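Local coordinates for protein Cow rumen GH26 endo-mannanase (Metagenome, PDB 6UEH) that probably hydrolyses internal beta-1,4-mannosidic bonds of mannans such as galactomannan, as a ruminal GH26 endo-mannanase carrying an accessory domain, at residues Asp58-Ile70 against Ala123-Phe135. Numbering follows the deposited sequence.
With CA (calcium ion), chain B.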
ATOM      1  N   ASP A  58     -24.195  -0.250   8.791  1.00 19.65           N
ATOM      2  CA  ASP A  58     -22.868   0.221   8.405  1.00 19.99           C
ATOM      3  C   ASP A  58     -22.771   0.280   6.885  1.00 19.98           C
ATOM      4  O   ASP A  58     -23.242  -0.623   6.196  1.00 19.79           O
ATOM      5  CB  ASP A  58     -21.773  -0.696   8.958  1.00 20.38           C
ATOM      6  CG  ASP A  58     -21.647  -0.625  10.469  1.00 20.73           C
ATOM      7  OD1 ASP A  58     -22.521  -0.021  11.127  1.00 20.47           O
ATOM      8  OD2 ASP A  58     -20.666  -1.188  10.998  1.00 19.78           O
ATOM      9  N   GLY A  59     -22.163   1.341   6.364  1.00 19.76           N
ATOM     10  CA  GLY A  59     -22.006   1.491   4.928  1.00 19.71           C
ATOM     11  C   GLY A  59     -21.079   2.632   4.560  1.00 18.44           C
ATOM     12  O   GLY A  59     -20.691   3.427   5.415  1.00 14.54           O
ATOM     13  N   MET A  60     -20.722   2.711   3.282  1.00 18.99           N
ATOM     14  CA  MET A  60     -19.827   3.756   2.798  1.00 16.79           C
ATOM     15  C   MET A  60     -20.610   4.850   2.082  1.00 17.19           C
ATOM     16  O   MET A  60     -21.541   4.568   1.326  1.00 17.90           O
ATOM     17  CB  MET A  60     -18.765   3.173   1.866  1.00 17.01           C
ATOM     18  CG  MET A  60     -17.840   2.170   2.537  1.00 18.12           C
ATOM     19  SD  MET A  60     -16.868   2.914   3.861  1.00 20.77           S
ATOM     20  CE  MET A  60     -15.719   3.914   2.923  1.00 23.43           C
ATOM     21  N   TYR A  61     -20.223   6.098   2.322  1.00 16.86           N
ATOM     22  CA  TYR A  61     -20.951   7.238   1.777  1.00 16.70           C
ATOM     23  C   TYR A  61     -20.015   8.304   1.215  1.00 17.55           C
ATOM     24  O   TYR A  61     -18.944   8.562   1.765  1.00 18.27           O
ATOM     25  CB  TYR A  61     -21.863   7.833   2.853  1.00 14.91           C
ATOM     26  CG  TYR A  61     -23.040   6.943   3.178  1.00 14.59           C
ATOM     27  CD1 TYR A  61     -22.925   5.910   4.101  1.00 15.18           C
ATOM     28  CD2 TYR A  61     -24.261   7.121   2.543  1.00 14.52           C
ATOM     29  CE1 TYR A  61     -23.996   5.087   4.390  1.00 16.48           C
ATOM     30  CE2 TYR A  61     -25.339   6.302   2.823  1.00 18.30           C
ATOM     31  CZ  TYR A  61     -25.203   5.286   3.746  1.00 18.18           C
ATOM     32  OH  TYR A  61     -26.273   4.471   4.027  1.00 18.81           O
ATOM     33  N   GLN A  62     -20.428   8.909   0.105  1.00 16.72           N
ATOM     34  CA  GLN A  62     -19.644   9.936  -0.565  1.00 17.03           C
ATOM     35  C   GLN A  62     -19.966  11.324  -0.016  1.00 17.68           C
ATOM     36  O   GLN A  62     -21.134  11.708   0.089  1.00 17.24           O
ATOM     37  CB  GLN A  62     -19.898   9.894  -2.073  1.00 18.79           C
ATOM     38  CG  GLN A  62     -19.290  11.054  -2.847  1.00 20.16           C
ATOM     39  CD  GLN A  62     -17.777  11.022  -2.852  1.00 20.63           C
ATOM     40  OE1 GLN A  62     -17.169   9.981  -3.099  1.00 22.43           O
ATOM     41  NE2 GLN A  62     -17.159  12.166  -2.576  1.00 19.25           N
ATOM     42  N   PHE A  63     -18.925  12.073   0.331  1.00 16.15           N
ATOM     43  CA  PHE A  63     -19.098  13.408   0.889  1.00 16.22           C
ATOM     44  C   PHE A  63     -18.582  14.477  -0.067  1.00 17.03           C
ATOM     45  O   PHE A  63     -17.423  14.454  -0.479  1.00 17.10           O
ATOM     46  CB  PHE A  63     -18.396  13.513   2.243  1.00 15.05           C
ATOM     47  CG  PHE A  63     -18.991  12.624   3.293  1.00 16.60           C
ATOM     48  CD1 PHE A  63     -18.636  11.285   3.371  1.00 17.55           C
ATOM     49  CD2 PHE A  63     -19.920  13.119   4.192  1.00 17.08           C
ATOM     50  CE1 PHE A  63     -19.191  10.461   4.328  1.00 18.07           C
ATOM     51  CE2 PHE A  63     -20.478  12.300   5.152  1.00 17.55           C
ATOM     52  CZ  PHE A  63     -20.113  10.970   5.222  1.00 18.01           C
ATOM     53  N   THR A  64     -19.461  15.407  -0.419  1.00 17.30           N
ATOM     54  CA  THR A  64     -19.119  16.495  -1.321  1.00 19.91           C
ATOM     55  C   THR A  64     -19.678  17.797  -0.756  1.00 19.90           C
ATOM     56  O   THR A  64     -20.686  17.790  -0.050  1.00 18.89           O
ATOM     57  CB  THR A  64     -19.676  16.245  -2.738  1.00 23.04           C
ATOM     58  OG1 THR A  64     -19.400  14.894  -3.128  1.00 25.10           O
ATOM     59  CG2 THR A  64     -19.051  17.197  -3.753  1.00 25.20           C
ATOM     60  N   ALA A  65     -19.019  18.910  -1.049  1.00 19.50           N
ATOM     61  CA  ALA A  65     -19.509  20.200  -0.589  1.00 17.09           C
ATOM     62  C   ALA A  65     -19.183  21.299  -1.588  1.00 17.39           C
ATOM     63  O   ALA A  65     -18.160  21.249  -2.273  1.00 17.10           O
ATOM     64  CB  ALA A  65     -18.926  20.533   0.778  1.00 15.23           C
ATOM     65  N   LYS A  66     -20.077  22.278  -1.679  1.00 17.50           N
ATOM     66  CA  LYS A  66     -19.828  23.475  -2.467  1.00 19.02           C
ATOM     67  C   LYS A  66     -19.070  24.456  -1.589  1.00 16.30           C
ATOM     68  O   LYS A  66     -19.632  25.023  -0.646  1.00 15.55           O
ATOM     69  CB  LYS A  66     -21.135  24.089  -2.966  1.00 23.10           C
ATOM     70  CG  LYS A  66     -20.943  25.197  -3.986  1.00 26.26           C
ATOM     71  CD  LYS A  66     -20.749  24.629  -5.377  1.00 28.91           C
ATOM     72  CE  LYS A  66     -22.010  23.924  -5.853  1.00 31.69           C
ATOM     73  NZ  LYS A  66     -21.844  23.354  -7.219  1.00 33.57           N
ATOM     74  N   VAL A  67     -17.787  24.642  -1.878  1.00 13.98           N
ATOM     75  CA  VAL A  67     -16.931  25.393  -0.973  1.00 13.34           C
ATOM     76  C   VAL A  67     -16.190  26.540  -1.643  1.00 13.61           C
ATOM     77  O   VAL A  67     -16.208  26.693  -2.865  1.00 13.84           O
ATOM     78  CB  VAL A  67     -15.876  24.480  -0.312  1.00 13.01           C
ATOM     79  CG1 VAL A  67     -16.544  23.284   0.350  1.00 12.29           C
ATOM     80  CG2 VAL A  67     -14.851  24.027  -1.342  1.00 14.26           C
ATOM     81  N   ALA A  68     -15.552  27.353  -0.810  1.00 11.77           N
ATOM     82  CA  ALA A  68     -14.595  28.347  -1.257  1.00 12.14           C
ATOM     83  C   ALA A  68     -13.499  28.430  -0.206  1.00 13.28           C
ATOM     84  O   ALA A  68     -13.684  27.984   0.925  1.00 13.13           O
ATOM     85  CB  ALA A  68     -15.258  29.699  -1.463  1.00 12.46           C
ATOM     86  N   GLN A  69     -12.357  28.990  -0.581  1.00 14.35           N
ATOM     87  CA  GLN A  69     -11.227  29.091   0.333  1.00 15.28           C
ATOM     88  C   GLN A  69     -10.298  30.192  -0.156  1.00 16.46           C
ATOM     89  O   GLN A  69      -9.577  30.011  -1.137  1.00 17.43           O
ATOM     90  CB  GLN A  69     -10.496  27.748   0.430  1.00 15.42           C
ATOM     91  CG  GLN A  69      -9.501  27.641   1.576  1.00 15.51           C
ATOM     92  CD  GLN A  69      -8.182  28.321   1.267  1.00 15.91           C
ATOM     93  OE1 GLN A  69      -7.794  29.277   1.937  1.00 17.02           O
ATOM     94  NE2 GLN A  69      -7.486  27.831   0.247  1.00 16.70           N
ATOM     95  N   ILE A  70     -10.324  31.336   0.522  1.00 15.49           N
ATOM     96  CA  ILE A  70      -9.615  32.511   0.027  1.00 15.64           C
ATOM     97  C   ILE A  70      -8.542  33.041   0.979  1.00 15.68           C
ATOM     98  O   ILE A  70      -7.999  34.120   0.757  1.00 15.14           O
ATOM     99  CB  ILE A  70     -10.595  33.664  -0.275  1.00 16.34           C
ATOM    100  CG1 ILE A  70     -11.337  34.082   0.998  1.00 16.48           C
ATOM    101  CG2 ILE A  70     -11.577  33.261  -1.363  1.00 16.68           C
ATOM    102  CD1 ILE A  70     -12.175  35.335   0.833  1.00 17.40           C
ATOM    103  N   ALA A 123     -12.469  28.424   5.852  1.00 15.03           N
ATOM    104  CA  ALA A 123     -12.968  28.100   4.526  1.00 15.19           C
ATOM    105  C   ALA A 123     -14.481  28.284   4.529  1.00 15.26           C
ATOM    106  O   ALA A 123     -15.107  28.316   5.588  1.00 15.09           O
ATOM    107  CB  ALA A 123     -12.594  26.682   4.133  1.00 14.95           C
ATOM    108  N   GLU A 124     -15.067  28.400   3.345  1.00 16.92           N
ATOM    109  CA  GLU A 124     -16.488  28.707   3.233  1.00 17.50           C
ATOM    110  C   GLU A 124     -17.260  27.504   2.715  1.00 17.42           C
ATOM    111  O   GLU A 124     -16.792  26.792   1.827  1.00 17.38           O
ATOM    112  CB  GLU A 124     -16.703  29.918   2.319  1.00 17.85           C
ATOM    113  CG  GLU A 124     -16.051  31.209   2.817  1.00 17.85           C
ATOM    114  CD  GLU A 124     -14.538  31.210   2.665  1.00 18.23           C
ATOM    115  OE1 GLU A 124     -14.051  31.001   1.534  1.00 17.38           O
ATOM    116  OE2 GLU A 124     -13.832  31.409   3.679  1.00 18.31           O
ATOM    117  N   PHE A 125     -18.446  27.281   3.275  1.00 15.53           N
ATOM    118  CA  PHE A 125     -19.280  26.149   2.891  1.00 16.25           C
ATOM    119  C   PHE A 125     -20.691  26.614   2.539  1.00 16.95           C
ATOM    120  O   PHE A 125     -21.405  27.151   3.386  1.00 17.06           O
ATOM    121  CB  PHE A 125     -19.327  25.113   4.018  1.00 15.03           C
ATOM    122  CG  PHE A 125     -17.993  24.503   4.333  1.00 17.35           C
ATOM    123  CD1 PHE A 125     -17.082  25.171   5.136  1.00 16.96           C
ATOM    124  CD2 PHE A 125     -17.647  23.260   3.829  1.00 17.10           C
ATOM    125  CE1 PHE A 125     -15.853  24.614   5.424  1.00 16.84           C
ATOM    126  CE2 PHE A 125     -16.419  22.698   4.116  1.00 16.89           C
ATOM    127  CZ  PHE A 125     -15.520  23.376   4.917  1.00 15.93           C
ATOM    128  N   ASP A 126     -21.081  26.415   1.282  1.00 16.12           N
ATOM    129  CA  ASP A 126     -22.407  26.807   0.813  1.00 16.51           C
ATOM    130  C   ASP A 126     -23.421  25.700   1.075  1.00 16.37           C
ATOM    131  O   ASP A 126     -24.432  25.915   1.742  1.00 16.39           O
ATOM    132  CB  ASP A 126     -22.364  27.147  -0.679  1.00 17.01           C
ATOM    133  CG  ASP A 126     -23.710  27.597  -1.219  1.00 19.69           C
ATOM    134  OD1 ASP A 126     -24.554  28.062  -0.424  1.00 19.10           O
ATOM    135  OD2 ASP A 126     -23.923  27.492  -2.446  1.00 20.15           O
ATOM    136  N   THR A 127     -23.147  24.521   0.526  1.00 16.96           N
ATOM    137  CA  THR A 127     -23.966  23.339   0.760  1.00 17.02           C
ATOM    138  C   THR A 127     -23.078  22.127   1.014  1.00 17.56           C
ATOM    139  O   THR A 127     -21.894  22.131   0.675  1.00 17.28           O
ATOM    140  CB  THR A 127     -24.891  23.026  -0.433  1.00 17.10           C
ATOM    141  OG1 THR A 127     -24.099  22.816  -1.607  1.00 16.79           O
ATOM    142  CG2 THR A 127     -25.871  24.168  -0.684  1.00 17.06           C
ATOM    143  N   ILE A 128     -23.656  21.094   1.615  1.00 15.57           N
ATOM    144  CA  ILE A 128     -22.962  19.832   1.833  1.00 15.25           C
ATOM    145  C   ILE A 128     -23.851  18.697   1.332  1.00 18.22           C
ATOM    146  O   ILE A 128     -25.059  18.701   1.568  1.00 17.74           O
ATOM    147  CB  ILE A 128     -22.615  19.622   3.319  1.00 18.64           C
ATOM    148  CG1 ILE A 128     -21.802  20.808   3.848  1.00 14.74           C
ATOM    149  CG2 ILE A 128     -21.863  18.312   3.516  1.00 14.56           C
ATOM    150  CD1 ILE A 128     -21.772  20.906   5.361  1.00 19.38           C
ATOM    151  N   THR A 129     -23.258  17.736   0.630  1.00 15.39           N
ATOM    152  CA  THR A 129     -24.026  16.645   0.040  1.00 17.57           C
ATOM    153  C   THR A 129     -23.480  15.279   0.444  1.00 18.37           C
ATOM    154  O   THR A 129     -22.279  15.024   0.350  1.00 19.59           O
ATOM    155  CB  THR A 129     -24.045  16.748  -1.502  1.00 18.02           C
ATOM    156  OG1 THR A 129     -24.747  17.936  -1.889  1.00 19.46           O
ATOM    157  CG2 THR A 129     -24.736  15.546  -2.121  1.00 19.47           C
ATOM    158  N   VAL A 130     -24.374  14.407   0.903  1.00 17.56           N
ATOM    159  CA  VAL A 130     -24.014  13.036   1.242  1.00 15.12           C
ATOM    160  C   VAL A 130     -24.761  12.058   0.339  1.00 17.00           C
ATOM    161  O   VAL A 130     -25.991  12.079   0.268  1.00 17.32           O
ATOM    162  CB  VAL A 130     -24.324  12.711   2.716  1.00 18.69           C
ATOM    163  CG1 VAL A 130     -23.863  11.303   3.061  1.00 14.69           C
ATOM    164  CG2 VAL A 130     -23.666  13.728   3.635  1.00 17.66           C
ATOM    165  N   GLU A 131     -24.010  11.207  -0.351  1.00 17.05           N
ATOM    166  CA  GLU A 131     -24.585  10.210  -1.251  1.00 17.98           C
ATOM    167  C   GLU A 131     -24.091   8.817  -0.895  1.00 16.91           C
ATOM    168  O   GLU A 131     -23.041   8.670  -0.274  1.00 15.20           O
ATOM    169  CB  GLU A 131     -24.222  10.525  -2.701  1.00 20.12           C
ATOM    170  CG  GLU A 131     -24.736  11.860  -3.200  1.00 24.36           C
ATOM    171  CD  GLU A 131     -24.024  12.318  -4.453  1.00 27.82           C
ATOM    172  OE1 GLU A 131     -24.679  12.423  -5.511  1.00 30.05           O
ATOM    173  OE2 GLU A 131     -22.805  12.579  -4.379  1.00 28.28           O
ATOM    174  N   GLU A 132     -24.843   7.795  -1.294  1.00 15.88           N
ATOM    175  CA  GLU A 132     -24.344   6.431  -1.195  1.00 20.76           C
ATOM    176  C   GLU A 132     -23.092   6.319  -2.061  1.00 19.72           C
ATOM    177  O   GLU A 132     -23.064   6.821  -3.184  1.00 19.48           O
ATOM    178  CB  GLU A 132     -25.411   5.422  -1.624  1.00 21.36           C
ATOM    179  CG  GLU A 132     -26.587   5.356  -0.661  1.00 22.89           C
ATOM    180  CD  GLU A 132     -27.702   4.453  -1.148  1.00 25.30           C
ATOM    181  OE1 GLU A 132     -27.708   4.103  -2.346  1.00 26.38           O
ATOM    182  OE2 GLU A 132     -28.576   4.094  -0.331  1.00 26.13           O
ATOM    183  N   ALA A 133     -22.054   5.687  -1.525  1.00 18.03           N
ATOM    184  CA  ALA A 133     -20.764   5.644  -2.203  1.00 19.31           C
ATOM    185  C   ALA A 133     -20.830   4.861  -3.505  1.00 20.65           C
ATOM    186  O   ALA A 133     -21.587   3.900  -3.629  1.00 20.95           O
ATOM    187  CB  ALA A 133     -19.700   5.047  -1.290  1.00 20.13           C
ATOM    188  N   THR A 134     -20.043   5.299  -4.479  1.00 21.84           N
ATOM    189  CA  THR A 134     -19.843   4.544  -5.706  1.00 24.34           C
ATOM    190  C   THR A 134     -18.364   4.193  -5.791  1.00 23.98           C
ATOM    191  O   THR A 134     -17.504   5.041  -5.559  1.00 23.45           O
ATOM    192  CB  THR A 134     -20.283   5.331  -6.953  1.00 27.10           C
ATOM    193  OG1 THR A 134     -19.471   6.500  -7.095  1.00 30.11           O
ATOM    194  CG2 THR A 134     -21.740   5.749  -6.830  1.00 26.59           C
ATOM    195  N   PHE A 135     -18.069   2.942  -6.114  1.00 24.52           N
ATOM    196  CA  PHE A 135     -16.697   2.459  -6.043  1.00 27.20           C
ATOM    197  C   PHE A 135     -16.096   2.262  -7.429  1.00 29.02           C
ATOM    198  O   PHE A 135     -16.826   2.073  -8.402  1.00 28.33           O
ATOM    199  CB  PHE A 135     -16.651   1.156  -5.238  1.00 27.75           C
ATOM    200  CG  PHE A 135     -17.303   1.264  -3.890  1.00 28.65           C
ATOM    201  CD1 PHE A 135     -16.623   1.821  -2.821  1.00 29.06           C
ATOM    202  CD2 PHE A 135     -18.602   0.824  -3.697  1.00 30.24           C
ATOM    203  CE1 PHE A 135     -17.222   1.930  -1.579  1.00 29.17           C
ATOM    204  CE2 PHE A 135     -19.209   0.931  -2.460  1.00 30.69           C
ATOM    205  CZ  PHE A 135     -18.515   1.485  -1.398  1.00 29.70           C
TER
HETATM  206 CA    CA B 601     -26.038  28.061   1.339  1.00 15.97          CA
HETATM  207  O   HOH W   1     -28.270   3.703   2.323  1.00 25.74           O
HETATM  208  O   HOH W   2     -18.225   7.616  -3.893  1.00 36.37           O
HETATM  209  O   HOH W   3     -21.677  13.743  -2.282  1.00 18.93           O
HETATM  210  O   HOH W   4     -11.207  31.473   3.536  1.00 15.98           O
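F63 and V130, a non-hydrogen-bonded pair of antiparallel strands 59-69 and 123-132 in the beta-sandwich of the CBM6-like accessory domain, lie side by side on one face of the sheet, V130 CG2 packing 3.8 Å from F63 CE2. On the same face V67 CG1 meets F125 CD2 at 3.6 Å, reaching the ring obliquely, while A65 CB sits at that ring's edge. The opposite face is polar: water 3 joins T64 OG1, T129 O and E131 OE2, and the amide of Q62 stands perpendicular to the E131 carboxylate. Near the start of strand 59-69, Y61 CE2 lies 3.8 Å from E132 CG; Y61 CG is anti to its own carbonyl carbon (chi1 -71°), which lays the ring beside E132. Water 1 links Y61 OH to E132 OE2. Were the tyrosine cut back to an alanine here, the aliphatic part of E132 would probably lose its packing partner and water 1 its hydroxyl anchor. Backbone bonds pair the strands along their length, and at D126, whose N donates to K66 O at 2.8 Å, almost in line with the carbonyl, the second strand turns a corner beside the calcium. Farther out, F51 of strand 49-55, in the other sheet, touches I128 and V130 from across the sandwich, and Q62 NE2 is hydrogen-bonded to D101 OD1. E13, E15, S37 and G40 complete the metal site, to which D126 gives its backbone O and, 2.3 Å from the calcium, its OD1.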